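Local coordinates for insecticidal protein (Brevibacillus laterosporus, PDB 7ML9), which is an insecticidal toxin active against the western corn rootworm and probably kills by forming beta-barrel pores in target membranes, at residues Met156-Ala161 / Met165-Glu170; Ile194-Pro197 / Thr201-Val204; Phe257-Pro262 / Val267-Gln272. All blocks are in the same frame, centred on the assembly; numbering follows the deposited sequence. Where two conformers were deposited one is given.

Contact 1 of 3, residues Met156-Ala161 / Met165-Glu170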
loop_
_atom_site.group_PDB
_atom_site.type_symbol
_atom_site.label_atom_id
_atom_site.label_comp_id
_atom_site.label_asym_id
_atom_site.label_seq_id
_atom_site.Cartn_x
_atom_site.Cartn_y
_atom_site.Cartn_z
ATOM N N MET A 156 5.611 2.590 2.127
ATOM C CA MET A 156 5.534 2.306 0.708
ATOM C C MET A 156 5.536 3.615 -0.064
ATOM O O MET A 156 4.827 4.554 0.299
ATOM C CB MET A 156 4.278 1.515 0.375
ATOM C CG MET A 156 4.382 0.884 -0.978
ATOM S SD MET A 156 2.782 0.763 -1.745
ATOM C CE MET A 156 2.256 2.453 -1.719
ATOM N N LYS A 157 6.333 3.668 -1.127
ATOM C CA LYS A 157 6.419 4.834 -1.995
ATOM C C LYS A 157 5.798 4.530 -3.350
ATOM O O LYS A 157 5.919 3.418 -3.868
ATOM C CB LYS A 157 7.869 5.280 -2.181
ATOM C CG LYS A 157 8.575 5.611 -0.878
ATOM C CD LYS A 157 10.083 5.367 -0.969
ATOM C CE LYS A 157 10.647 5.674 -2.350
ATOM N NZ LYS A 157 10.364 7.074 -2.778
ATOM N N PHE A 158 5.140 5.528 -3.923
ATOM C CA PHE A 158 4.471 5.386 -5.199
ATOM C C PHE A 158 4.592 6.695 -5.963
ATOM O O PHE A 158 4.657 7.767 -5.351
ATOM C CB PHE A 158 2.990 5.015 -5.023
ATOM C CG PHE A 158 2.242 5.897 -4.055
ATOM C CD1 PHE A 158 2.369 5.717 -2.684
ATOM C CD2 PHE A 158 1.396 6.893 -4.516
ATOM C CE1 PHE A 158 1.671 6.516 -1.792
ATOM C CE2 PHE A 158 0.692 7.701 -3.627
ATOM C CZ PHE A 158 0.830 7.514 -2.265
ATOM N N PRO A 159 4.643 6.640 -7.290
ATOM C CA PRO A 159 4.644 7.877 -8.074
ATOM C C PRO A 159 3.238 8.435 -8.201
ATOM O O PRO A 159 2.245 7.704 -8.210
ATOM C CB PRO A 159 5.191 7.437 -9.441
ATOM C CG PRO A 159 5.488 5.939 -9.320
ATOM C CD PRO A 159 4.681 5.455 -8.159
ATOM N N ILE A 160 3.162 9.759 -8.281
ATOM C CA ILE A 160 1.896 10.462 -8.432
ATOM C C ILE A 160 2.020 11.433 -9.599
ATOM O O ILE A 160 3.117 11.725 -10.079
ATOM C CB ILE A 160 1.490 11.217 -7.155
ATOM C CG1 ILE A 160 2.551 12.264 -6.820
ATOM C CG2 ILE A 160 1.276 10.246 -5.994
ATOM C CD1 ILE A 160 2.074 13.293 -5.832
ATOM N N ALA A 161 0.868 11.934 -10.045
ATOM C CA ALA A 161 0.790 12.962 -11.082
ATOM C C ALA A 161 1.569 12.531 -12.320
ATOM O O ALA A 161 2.528 13.177 -12.747
ATOM C CB ALA A 161 1.289 14.311 -10.558
ATOM N N MET A 165 6.101 13.126 -9.438
ATOM C CA MET A 165 6.510 13.267 -8.050
ATOM C C MET A 165 6.384 11.913 -7.365
ATOM O O MET A 165 5.702 11.007 -7.854
ATOM C CB MET A 165 5.678 14.321 -7.303
ATOM C CG MET A 165 6.359 14.875 -6.049
ATOM S SD MET A 165 5.560 16.350 -5.362
ATOM C CE MET A 165 6.144 16.321 -3.665
ATOM N N GLU A 166 7.062 11.784 -6.230
ATOM C CA GLU A 166 7.012 10.585 -5.408
ATOM C C GLU A 166 6.311 10.898 -4.094
ATOM O O GLU A 166 6.580 11.928 -3.469
ATOM C CB GLU A 166 8.418 10.048 -5.128
ATOM C CG GLU A 166 8.454 8.581 -4.698
ATOM C CD GLU A 166 8.931 7.639 -5.800
ATOM O OE1 GLU A 166 10.081 7.804 -6.270
ATOM O OE2 GLU A 166 8.162 6.727 -6.188
ATOM N N ALA A 167 5.402 10.012 -3.686
ATOM C CA ALA A 167 4.705 10.114 -2.410
ATOM C C ALA A 167 4.850 8.797 -1.654
ATOM O O ALA A 167 5.277 7.784 -2.215
ATOM C CB ALA A 167 3.224 10.459 -2.603
ATOM N N SER A 168 4.483 8.807 -0.372
ATOM C CA SER A 168 4.668 7.624 0.462
ATOM C C SER A 168 3.570 7.537 1.513
ATOM O O SER A 168 2.807 8.481 1.740
ATOM C CB SER A 168 6.045 7.615 1.131
ATOM O OG SER A 168 6.103 8.589 2.152
ATOM N N THR A 169 3.496 6.371 2.156
ATOM C CA THR A 169 2.465 6.089 3.141
ATOM C C THR A 169 2.965 4.912 3.973
ATOM O O THR A 169 3.665 4.039 3.459
ATOM C CB THR A 169 1.121 5.786 2.467
ATOM O OG1 THR A 169 0.071 5.734 3.440
ATOM C CG2 THR A 169 1.160 4.458 1.680
ATOM N N GLU A 170 2.644 4.925 5.260
ATOM C CA GLU A 170 3.156 3.937 6.203
ATOM C C GLU A 170 2.029 3.003 6.621
ATOM O O GLU A 170 1.017 3.446 7.179
ATOM C CB GLU A 170 3.781 4.602 7.430
ATOM C CG GLU A 170 4.458 3.598 8.357
ATOM C CD GLU A 170 5.207 4.252 9.503
ATOM O OE1 GLU A 170 4.666 5.212 10.095
ATOM O OE2 GLU A 170 6.341 3.808 9.801
#
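Ala167 sets its methyl over one face of the Phe158 ring, a CH-pi contact with CB 4.2 Å from the ring centroid. The ring reaches this place because its CG sits between the backbone N and the carbonyl carbon (chi1 50°), which turns the ring toward the partner strand until CE1 of Phe158 comes 4.1 Å from CG2 of Thr169. Ile160 lies alongside Met165, CG1 against CB at 3.8 Å, and its CG2 also meets Ala167 CB. These side chains share a face of the antiparallel hairpin with Met156. Beneath them, Phe158 and Ala167 exchange two backbone bonds, Phe158 N to Ala167 O at 2.8 Å and Ala167 N to Phe158 O at 2.9 Å. Lys157, on the other face, folds its chain back to cross Glu166 in a long salt bridge, NZ of Lys157 3.6 Å from OE1 of Glu166 but nearer the glutamate's CG than either oxygen. Phe275 meets the Phe158 ring, Ile213 touches Phe158 and Ile160, and Asn140 binds Thr169 OG1. The hairpin is thus amphipathic, one apolar side lying on the long strands and one carrying charge, as would suit the membrane-inserting hairpin of aerolysin-like toxins, a role inferred here.

Contact 2 of 3, residues Ile194-Pro197 / Thr201-Val204. With EDO (1,2-ethanediol), chain I.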
loop_
_atom_site.group_PDB
_atom_site.type_symbol
_atom_site.label_atom_id
_atom_site.label_comp_id
_atom_site.label_asym_id
_atom_site.label_seq_id
_atom_site.Cartn_x
_atom_site.Cartn_y
_atom_site.Cartn_z
ATOM N N ILE A 194 0.950 37.879 -21.613
ATOM C CA ILE A 194 -0.230 37.846 -22.477
ATOM C C ILE A 194 -0.158 39.011 -23.462
ATOM O O ILE A 194 0.063 40.158 -23.056
ATOM C CB ILE A 194 -1.534 37.930 -21.662
ATOM C CG1 ILE A 194 -1.524 36.899 -20.528
ATOM C CG2 ILE A 194 -2.732 37.742 -22.566
ATOM C CD1 ILE A 194 -1.491 35.494 -21.021
ATOM N N LYS A 195 -0.359 38.723 -24.752
ATOM C CA LYS A 195 -0.458 39.785 -25.751
ATOM C C LYS A 195 -1.863 40.382 -25.705
ATOM O O LYS A 195 -2.849 39.676 -25.923
ATOM C CB LYS A 195 -0.134 39.256 -27.151
ATOM C CG LYS A 195 -0.357 40.285 -28.266
ATOM C CD LYS A 195 0.541 40.024 -29.486
ATOM C CE LYS A 195 -0.103 40.518 -30.786
ATOM N NZ LYS A 195 -1.533 40.088 -30.910
ATOM N N VAL A 196 -1.955 41.670 -25.381
ATOM C CA VAL A 196 -3.238 42.368 -25.315
ATOM C C VAL A 196 -3.221 43.492 -26.347
ATOM O O VAL A 196 -2.434 44.441 -26.217
ATOM C CB VAL A 196 -3.515 42.917 -23.908
ATOM C CG1 VAL A 196 -4.916 43.518 -23.847
ATOM C CG2 VAL A 196 -3.350 41.809 -22.854
ATOM N N PRO A 197 -4.045 43.415 -27.387
ATOM C CA PRO A 197 -3.992 44.426 -28.455
ATOM C C PRO A 197 -4.465 45.803 -28.006
ATOM O O PRO A 197 -5.287 45.948 -27.090
ATOM C CB PRO A 197 -4.926 43.856 -29.529
ATOM C CG PRO A 197 -4.994 42.384 -29.253
ATOM C CD PRO A 197 -4.876 42.254 -27.751
ATOM N N THR A 201 -9.473 45.163 -23.554
ATOM C CA THR A 201 -9.423 44.816 -22.141
ATOM C C THR A 201 -9.641 43.317 -22.034
ATOM O O THR A 201 -10.641 42.797 -22.535
ATOM C CB THR A 201 -10.475 45.570 -21.332
ATOM O OG1 THR A 201 -10.279 46.984 -21.483
ATOM C CG2 THR A 201 -10.352 45.200 -19.851
ATOM N N TYR A 202 -8.696 42.629 -21.405
ATOM C CA TYR A 202 -8.761 41.188 -21.229
ATOM C C TYR A 202 -8.965 40.838 -19.756
ATOM O O TYR A 202 -8.596 41.596 -18.855
ATOM C CB TYR A 202 -7.489 40.514 -21.746
ATOM C CG TYR A 202 -7.407 40.367 -23.245
ATOM C CD1 TYR A 202 -8.423 40.839 -24.076
ATOM C CD2 TYR A 202 -6.311 39.731 -23.833
ATOM C CE1 TYR A 202 -8.344 40.697 -25.448
ATOM C CE2 TYR A 202 -6.225 39.585 -25.204
ATOM C CZ TYR A 202 -7.245 40.071 -26.004
ATOM O OH TYR A 202 -7.165 39.915 -27.362
ATOM N N ARG A 203 -9.602 39.701 -19.526
ATOM C CA ARG A 203 -9.798 39.158 -18.192
ATOM C C ARG A 203 -9.093 37.814 -18.148
ATOM O O ARG A 203 -9.261 37.004 -19.063
ATOM C CB ARG A 203 -11.285 38.999 -17.890
ATOM C CG ARG A 203 -11.596 38.567 -16.492
ATOM C CD ARG A 203 -13.059 38.820 -16.201
ATOM N NE ARG A 203 -13.898 37.732 -16.685
ATOM C CZ ARG A 203 -15.202 37.836 -16.911
ATOM N NH1 ARG A 203 -15.820 38.993 -16.707
ATOM N NH2 ARG A 203 -15.888 36.784 -17.350
ATOM N N VAL A 204 -8.277 37.594 -17.119
ATOM C CA VAL A 204 -7.617 36.310 -16.897
ATOM C C VAL A 204 -8.311 35.625 -15.729
ATOM O O VAL A 204 -8.330 36.167 -14.620
ATOM C CB VAL A 204 -6.120 36.474 -16.604
ATOM C CG1 VAL A 204 -5.457 35.092 -16.493
ATOM C CG2 VAL A 204 -5.465 37.305 -17.678
HETATM C C1 EDO I . -13.492 41.605 -14.186
HETATM O O1 EDO I . -12.610 41.083 -13.185
HETATM C C2 EDO I . -14.920 41.168 -13.908
HETATM O O2 EDO I . -15.455 40.609 -15.111
#
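Tyr202 reaches across to Ile194-Pro197, and its side chain makes every close contact between the two segments. Its CB points toward Ile194-Pro197, with CG anti to the carbonyl carbon (chi1 -78°), and from there the ring runs past Val196 in the opposite sense to the valine side chain. CG lies 4.1 Å from Val196 CG1, the methyl that stands over one ring face in a CH-pi contact 4.2 Å from the Tyr202 centroid. Tyr202 CD2 is met by the second methyl, Val196 CG2, at 3.7 Å, and near the ring plane by Ile194 CG2 at 4.3 Å. Next, Tyr202 CE2 comes 3.5 Å from the carbonyl O of Lys195. At the far end Pro197 crosses the side chain at about a right angle, its CD 3.7 Å from Tyr202 CZ and 3.3 Å from Tyr202 OH. Ile287 and Val305 of neighbouring strands also touch the tyrosine, while Leu114 packs on Ile194 and Val196. No hydrogen bond links the segments: their backbones pair with other strands, Val196 with Gln123 and Tyr202 with Leu114. Cohesion here rests on dispersion and CH-pi contacts around one aromatic ring, which bridges two sheets near one end of the elongated molecule.

Contact 3 of 3, residues Phe257-Pro262 / Val267-Gln272; sequences FRNFQP and VIVKGQ
Gln261 and Ile268 form an antiparallel hydrogen-bonded pair, Ile268 N to Gln261 O at 2.7 Å and nearly straight (173°), Gln261 N to Ile268 O at 2.9 Å. The non-hydrogen-bonded pairs Phe260-Val269 and Pro262-Val267 flank it, and the axes of 260-262 and 267-272 run at 159°. A type I beta turn from Phe257 to Phe260 is closed by Phe260 N on Phe257 O, and it delivers the chain to its partner strand at Asn259. Asn259, the third residue of that turn, prolongs the pairing: its carbonyl O accepts Lys270 N at 3.0 Å, and in one of its two conformers its ND2 donates a hydrogen bond to Lys270 O at 3.2 Å, with the acceptor close to the amide plane. In that conformer CG of Asn259 stands between the backbone N and the carbonyl carbon (chi1 64°), which brings the amide alongside Val269.

Phe260 and Val269 share a face of the hairpin. Val269 CG2, anti to its own backbone N, covers one side of the phenyl ring at 3.9 Å from the centroid of Phe260, whereas Val267 CG2 meets the ring edge at CD2, 4.1 Å away. The opposite side of the ring receives Phe257 CD1, so the aromatic group is held between a valine methyl and the first residue of the turn.

This face turns toward helices: Leu246 of helix 242-252 and Arg31 of helix 28-48 each touch Phe257 and Phe260, and Gln250 binds Phe260 O. In the same conformer Thr26 takes a further bond from Asn259 ND2. On the other edge, Val267, Val269 and Gly271 pair through their backbones with strand 201-229 and Gln272 with strand 130-147, making the hairpin part of the long mixed sheet beside the two helices.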
loop_
_atom_site.group_PDB
_atom_site.type_symbol
_atom_site.label_atom_id
_atom_site.label_comp_id
_atom_site.label_asym_id
_atom_site.label_seq_id
_atom_site.Cartn_x
_atom_site.Cartn_y
_atom_site.Cartn_z
ATOM N N PHE A 257 -0.950 -22.869 2.611
ATOM C CA PHE A 257 -0.012 -21.805 2.951
ATOM C C PHE A 257 0.201 -20.896 1.751
ATOM O O PHE A 257 1.341 -20.563 1.411
ATOM C CB PHE A 257 1.305 -22.403 3.459
ATOM C CG PHE A 257 1.111 -23.238 4.692
ATOM C CD1 PHE A 257 0.963 -22.625 5.921
ATOM C CD2 PHE A 257 0.987 -24.623 4.606
ATOM C CE1 PHE A 257 0.735 -23.375 7.072
ATOM C CE2 PHE A 257 0.752 -25.381 5.745
ATOM C CZ PHE A 257 0.624 -24.751 6.979
ATOM N N ARG A 258 -0.901 -20.498 1.111
ATOM C CA ARG A 258 -0.817 -19.824 -0.185
ATOM C C ARG A 258 -0.102 -18.479 -0.101
ATOM O O ARG A 258 0.480 -18.028 -1.089
ATOM C CB ARG A 258 -2.218 -19.635 -0.765
ATOM C CG ARG A 258 -2.684 -20.833 -1.584
ATOM C CD ARG A 258 -4.074 -20.610 -2.163
ATOM N NE ARG A 258 -5.109 -21.007 -1.215
ATOM C CZ ARG A 258 -6.330 -20.485 -1.173
ATOM N NH1 ARG A 258 -6.689 -19.545 -2.039
ATOM N NH2 ARG A 258 -7.197 -20.912 -0.265
ATOM N N ASN A 259 -0.124 -17.816 1.051
ATOM C CA ASN A 259 0.528 -16.519 1.177
ATOM C C ASN A 259 1.871 -16.611 1.895
ATOM O O ASN A 259 2.355 -15.606 2.426
ATOM C CB ASN A 259 -0.402 -15.507 1.862
ATOM C CG ASN A 259 -0.753 -15.881 3.291
ATOM O OD1 ASN A 259 -0.910 -17.051 3.622
ATOM N ND2 ASN A 259 -0.899 -14.866 4.147
ATOM N N PHE A 260 2.493 -17.793 1.895
ATOM C CA PHE A 260 3.826 -18.003 2.436
ATOM C C PHE A 260 4.742 -18.455 1.312
ATOM O O PHE A 260 4.321 -19.163 0.392
ATOM C CB PHE A 260 3.854 -19.081 3.540
ATOM C CG PHE A 260 3.148 -18.690 4.818
ATOM C CD1 PHE A 260 1.767 -18.627 4.867
ATOM C CD2 PHE A 260 3.871 -18.422 5.975
ATOM C CE1 PHE A 260 1.112 -18.287 6.048
ATOM C CE2 PHE A 260 3.218 -18.091 7.166
ATOM C CZ PHE A 260 1.843 -18.015 7.191
ATOM N N GLN A 261 6.009 -18.069 1.415
ATOM C CA GLN A 261 7.007 -18.421 0.437
ATOM C C GLN A 261 8.298 -18.736 1.182
ATOM O O GLN A 261 8.703 -17.954 2.057
ATOM C CB GLN A 261 7.208 -17.237 -0.516
ATOM C CG GLN A 261 8.112 -17.450 -1.684
ATOM C CD GLN A 261 8.164 -16.175 -2.528
ATOM O OE1 GLN A 261 7.176 -15.800 -3.157
ATOM N NE2 GLN A 261 9.298 -15.501 -2.514
ATOM N N PRO A 262 8.977 -19.840 0.866
ATOM C CA PRO A 262 10.258 -20.110 1.526
ATOM C C PRO A 262 11.336 -19.139 1.074
ATOM O O PRO A 262 11.343 -18.657 -0.062
ATOM C CB PRO A 262 10.595 -21.548 1.103
ATOM C CG PRO A 262 9.805 -21.794 -0.130
ATOM C CD PRO A 262 8.565 -20.925 -0.043
ATOM N N VAL A 267 10.822 -17.836 6.101
ATOM C CA VAL A 267 9.682 -17.766 5.200
ATOM C C VAL A 267 9.285 -16.298 5.060
ATOM O O VAL A 267 9.477 -15.484 5.972
ATOM C CB VAL A 267 8.467 -18.610 5.665
ATOM C CG1 VAL A 267 8.869 -20.088 6.015
ATOM C CG2 VAL A 267 7.815 -17.966 6.822
ATOM N N ILE A 268 8.736 -15.963 3.902
ATOM C CA ILE A 268 8.169 -14.638 3.653
ATOM C C ILE A 268 6.657 -14.782 3.633
ATOM O O ILE A 268 6.120 -15.637 2.918
ATOM C CB ILE A 268 8.689 -14.043 2.333
ATOM C CG1 ILE A 268 10.197 -13.844 2.399
ATOM C CG2 ILE A 268 7.970 -12.728 2.009
ATOM C CD1 ILE A 268 10.825 -13.576 1.045
ATOM N N VAL A 269 5.968 -13.964 4.422
ATOM C CA VAL A 269 4.514 -13.988 4.478
ATOM C C VAL A 269 3.991 -12.686 3.877
ATOM O O VAL A 269 4.590 -11.626 4.067
ATOM C CB VAL A 269 4.006 -14.212 5.917
ATOM C CG1 VAL A 269 4.407 -13.086 6.856
ATOM C CG2 VAL A 269 2.504 -14.422 5.919
ATOM N N LYS A 270 2.888 -12.771 3.137
ATOM C CA LYS A 270 2.390 -11.649 2.346
ATOM C C LYS A 270 1.015 -11.232 2.834
ATOM O O LYS A 270 0.147 -12.085 3.044
ATOM C CB LYS A 270 2.319 -12.006 0.862
ATOM C CG LYS A 270 1.945 -10.825 -0.037
ATOM C CD LYS A 270 1.613 -11.276 -1.453
ATOM C CE LYS A 270 0.105 -11.302 -1.666
ATOM N NZ LYS A 270 -0.472 -9.928 -1.759
ATOM N N GLY A 271 0.827 -9.919 3.023
ATOM C CA GLY A 271 -0.481 -9.327 3.230
ATOM C C GLY A 271 -0.744 -8.256 2.178
ATOM O O GLY A 271 -0.015 -8.180 1.178
ATOM N N GLN A 272 -1.756 -7.420 2.391
ATOM C CA GLN A 272 -2.199 -6.481 1.365
ATOM C C GLN A 272 -2.749 -5.213 2.001
ATOM O O GLN A 272 -3.349 -5.246 3.079
ATOM C CB GLN A 272 -3.297 -7.075 0.477
ATOM C CG GLN A 272 -2.825 -7.604 -0.852
ATOM C CD GLN A 272 -3.928 -8.340 -1.592
ATOM O OE1 GLN A 272 -3.740 -9.473 -2.056
ATOM N NE2 GLN A 272 -5.092 -7.693 -1.709
#

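Overall arrangement
From the N terminus, contact 1 comes first, closing the tight hairpin of strands 153-160 and 165-172. Contact 2 follows where the chain leaves strand 193-196 and, after four residues, enters strand 201-229. Contact 3 closes last, with the hairpin of 260-263 and 266-289. The three are in series, neither nested nor crossed. Contact 1 lies nearest the middle of the molecule, its centre about 39 Å from that of contact 2 and about 24 Å from that of contact 3. Contacts 2 and 3 lie on opposite sides of the chain's centre, about 62 Å between centres, yet both reach neighbouring strands 201-229 and 266-289, which also underlie contact 1.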